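Local coordinates for protein MDM10 isoform 1 (Saccharomyces cerevisiae, PDB 7BTX) that serves in the ERMES complex that tethers the endoplasmic reticulum to mitochondria and takes part in late assembly of the outer-membrane TOM translocase, at residues D[14-19]-D[158-163]. Residues are numbered along the deposited sequence; the frame is centred on the assembly and turned at random.
Sequences QSTHWS and IKRLSP
T16, near the end of helix 5-16, faces the guanidinium group of R160, near the end of strand 152-162, with its CB 3.8 Å from R160 NH2. Threonine suits this place because its hydroxyl OG1 can bond back to the carbonyl of F12, four residues earlier, while the carbon side of the residue faces the arginine. H17 leaves the helix with positive phi (58°), and its ring leads away from the strand; H17 O lies 3.6 Å from R160 NH2, approaching obliquely. W18 follows with CG anti to the backbone N (chi1 -180°), which carries the indole toward the arginine. Its CE3 sits over one guanidinium face, toward the rim, 3.9 Å from R160 NE; the planes are nearly perpendicular (79°), so this is no parallel stack. Y13 also meets this large ring. Arginine suits the strand position because its chain, extended from CG to NE, reaches from the strand to the residues around the end of the helix. R160 NH1 donates to P163 O at 2.8 Å, in the guanidinium plane, and a weak bond joins NE to S162 O. The inward-lying N-terminal helix of this mitochondrial beta-barrel thus meets the wall through a cation whose charge is probably eased by carbonyls of its own segment.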
loop_
_atom_site.group_PDB
_atom_site.type_symbol
_atom_site.label_atom_id
_atom_site.label_comp_id
_atom_site.label_asym_id
_atom_site.label_seq_id
_atom_site.Cartn_x
_atom_site.Cartn_y
_atom_site.Cartn_z
ATOM N N GLN D 14 -31.661 3.120 -27.344
ATOM C CA GLN D 14 -33.008 3.593 -27.072
ATOM C C GLN D 14 -33.274 4.969 -27.655
ATOM O O GLN D 14 -34.434 5.380 -27.729
ATOM C CB GLN D 14 -33.265 3.626 -25.564
ATOM C CG GLN D 14 -33.208 2.273 -24.883
ATOM C CD GLN D 14 -32.741 2.374 -23.448
ATOM O OE1 GLN D 14 -32.770 3.450 -22.852
ATOM N NE2 GLN D 14 -32.299 1.256 -22.889
ATOM N N SER D 15 -32.232 5.688 -28.062
ATOM C CA SER D 15 -32.389 7.013 -28.643
ATOM C C SER D 15 -32.488 6.991 -30.157
ATOM O O SER D 15 -33.162 7.849 -30.732
ATOM C CB SER D 15 -31.219 7.911 -28.233
ATOM O OG SER D 15 -31.344 9.194 -28.813
ATOM N N THR D 16 -31.834 6.036 -30.813
ATOM C CA THR D 16 -31.898 5.895 -32.259
ATOM C C THR D 16 -32.807 4.757 -32.694
ATOM O O THR D 16 -32.906 4.489 -33.895
ATOM C CB THR D 16 -30.498 5.693 -32.832
ATOM O OG1 THR D 16 -29.976 4.435 -32.397
ATOM C CG2 THR D 16 -29.590 6.785 -32.350
ATOM N N HIS D 17 -33.466 4.094 -31.735
ATOM C CA HIS D 17 -34.399 2.983 -31.952
ATOM C C HIS D 17 -33.735 1.824 -32.699
ATOM O O HIS D 17 -34.118 1.462 -33.810
ATOM C CB HIS D 17 -35.670 3.454 -32.667
ATOM C CG HIS D 17 -36.347 4.606 -31.992
ATOM N ND1 HIS D 17 -36.734 4.569 -30.671
ATOM C CD2 HIS D 17 -36.699 5.828 -32.454
ATOM C CE1 HIS D 17 -37.297 5.719 -30.348
ATOM N NE2 HIS D 17 -37.288 6.501 -31.412
ATOM N N TRP D 18 -32.723 1.243 -32.060
ATOM C CA TRP D 18 -32.046 0.089 -32.631
ATOM C C TRP D 18 -32.725 -1.222 -32.264
ATOM O O TRP D 18 -32.564 -2.213 -32.990
ATOM C CB TRP D 18 -30.581 0.067 -32.189
ATOM C CG TRP D 18 -29.785 -1.085 -32.722
ATOM C CD1 TRP D 18 -29.189 -2.068 -31.995
ATOM C CD2 TRP D 18 -29.508 -1.383 -34.094
ATOM N NE1 TRP D 18 -28.554 -2.955 -32.822
ATOM C CE2 TRP D 18 -28.734 -2.555 -34.118
ATOM C CE3 TRP D 18 -29.832 -0.768 -35.305
ATOM C CZ2 TRP D 18 -28.284 -3.121 -35.298
ATOM C CZ3 TRP D 18 -29.390 -1.332 -36.467
ATOM C CH2 TRP D 18 -28.616 -2.491 -36.460
ATOM N N SER D 19 -33.508 -1.226 -31.176
ATOM C CA SER D 19 -34.285 -2.369 -30.697
ATOM C C SER D 19 -33.408 -3.579 -30.393
ATOM O O SER D 19 -33.458 -4.584 -31.107
ATOM C CB SER D 19 -35.396 -2.746 -31.685
ATOM O OG SER D 19 -34.869 -3.478 -32.779
ATOM N N ILE D 158 -19.706 4.155 -32.282
ATOM C CA ILE D 158 -20.887 3.546 -32.875
ATOM C C ILE D 158 -21.228 4.371 -34.102
ATOM O O ILE D 158 -21.236 5.603 -34.041
ATOM C CB ILE D 158 -22.072 3.502 -31.905
ATOM C CG1 ILE D 158 -21.662 2.908 -30.569
ATOM C CG2 ILE D 158 -23.193 2.684 -32.478
ATOM C CD1 ILE D 158 -22.703 3.097 -29.517
ATOM N N LYS D 159 -21.487 3.705 -35.219
ATOM C CA LYS D 159 -21.909 4.355 -36.451
ATOM C C LYS D 159 -23.144 3.631 -36.958
ATOM O O LYS D 159 -23.071 2.442 -37.274
ATOM C CB LYS D 159 -20.810 4.302 -37.512
ATOM C CG LYS D 159 -19.455 4.835 -37.098
ATOM C CD LYS D 159 -19.484 6.331 -36.952
ATOM C CE LYS D 159 -19.595 7.005 -38.298
ATOM N NZ LYS D 159 -19.692 8.478 -38.137
ATOM N N ARG D 160 -24.273 4.331 -37.045
ATOM C CA ARG D 160 -25.448 3.724 -37.669
ATOM C C ARG D 160 -25.442 4.079 -39.153
ATOM O O ARG D 160 -25.846 5.162 -39.576
ATOM C CB ARG D 160 -26.737 4.156 -36.991
ATOM C CG ARG D 160 -27.904 3.341 -37.504
ATOM C CD ARG D 160 -29.130 3.458 -36.652
ATOM N NE ARG D 160 -30.223 2.667 -37.202
ATOM C CZ ARG D 160 -31.456 2.665 -36.713
ATOM N NH1 ARG D 160 -32.395 1.922 -37.275
ATOM N NH2 ARG D 160 -31.753 3.415 -35.666
ATOM N N LEU D 161 -24.984 3.121 -39.954
ATOM C CA LEU D 161 -24.649 3.345 -41.353
ATOM C C LEU D 161 -25.859 3.358 -42.278
ATOM O O LEU D 161 -25.755 3.800 -43.426
ATOM C CB LEU D 161 -23.673 2.269 -41.812
ATOM C CG LEU D 161 -22.405 2.166 -40.976
ATOM C CD1 LEU D 161 -21.585 0.983 -41.420
ATOM C CD2 LEU D 161 -21.611 3.440 -41.108
ATOM N N SER D 162 -27.002 2.890 -41.790
ATOM C CA SER D 162 -28.193 2.611 -42.584
ATOM C C SER D 162 -29.313 2.364 -41.580
ATOM O O SER D 162 -29.012 2.096 -40.410
ATOM C CB SER D 162 -27.929 1.404 -43.497
ATOM O OG SER D 162 -29.018 1.043 -44.320
ATOM N N PRO D 163 -30.594 2.454 -41.943
ATOM C CA PRO D 163 -31.662 2.163 -40.968
ATOM C C PRO D 163 -31.768 0.707 -40.524
ATOM O O PRO D 163 -32.568 0.427 -39.625
ATOM C CB PRO D 163 -32.924 2.577 -41.736
ATOM C CG PRO D 163 -32.540 2.546 -43.155
ATOM C CD PRO D 163 -31.159 3.074 -43.152
#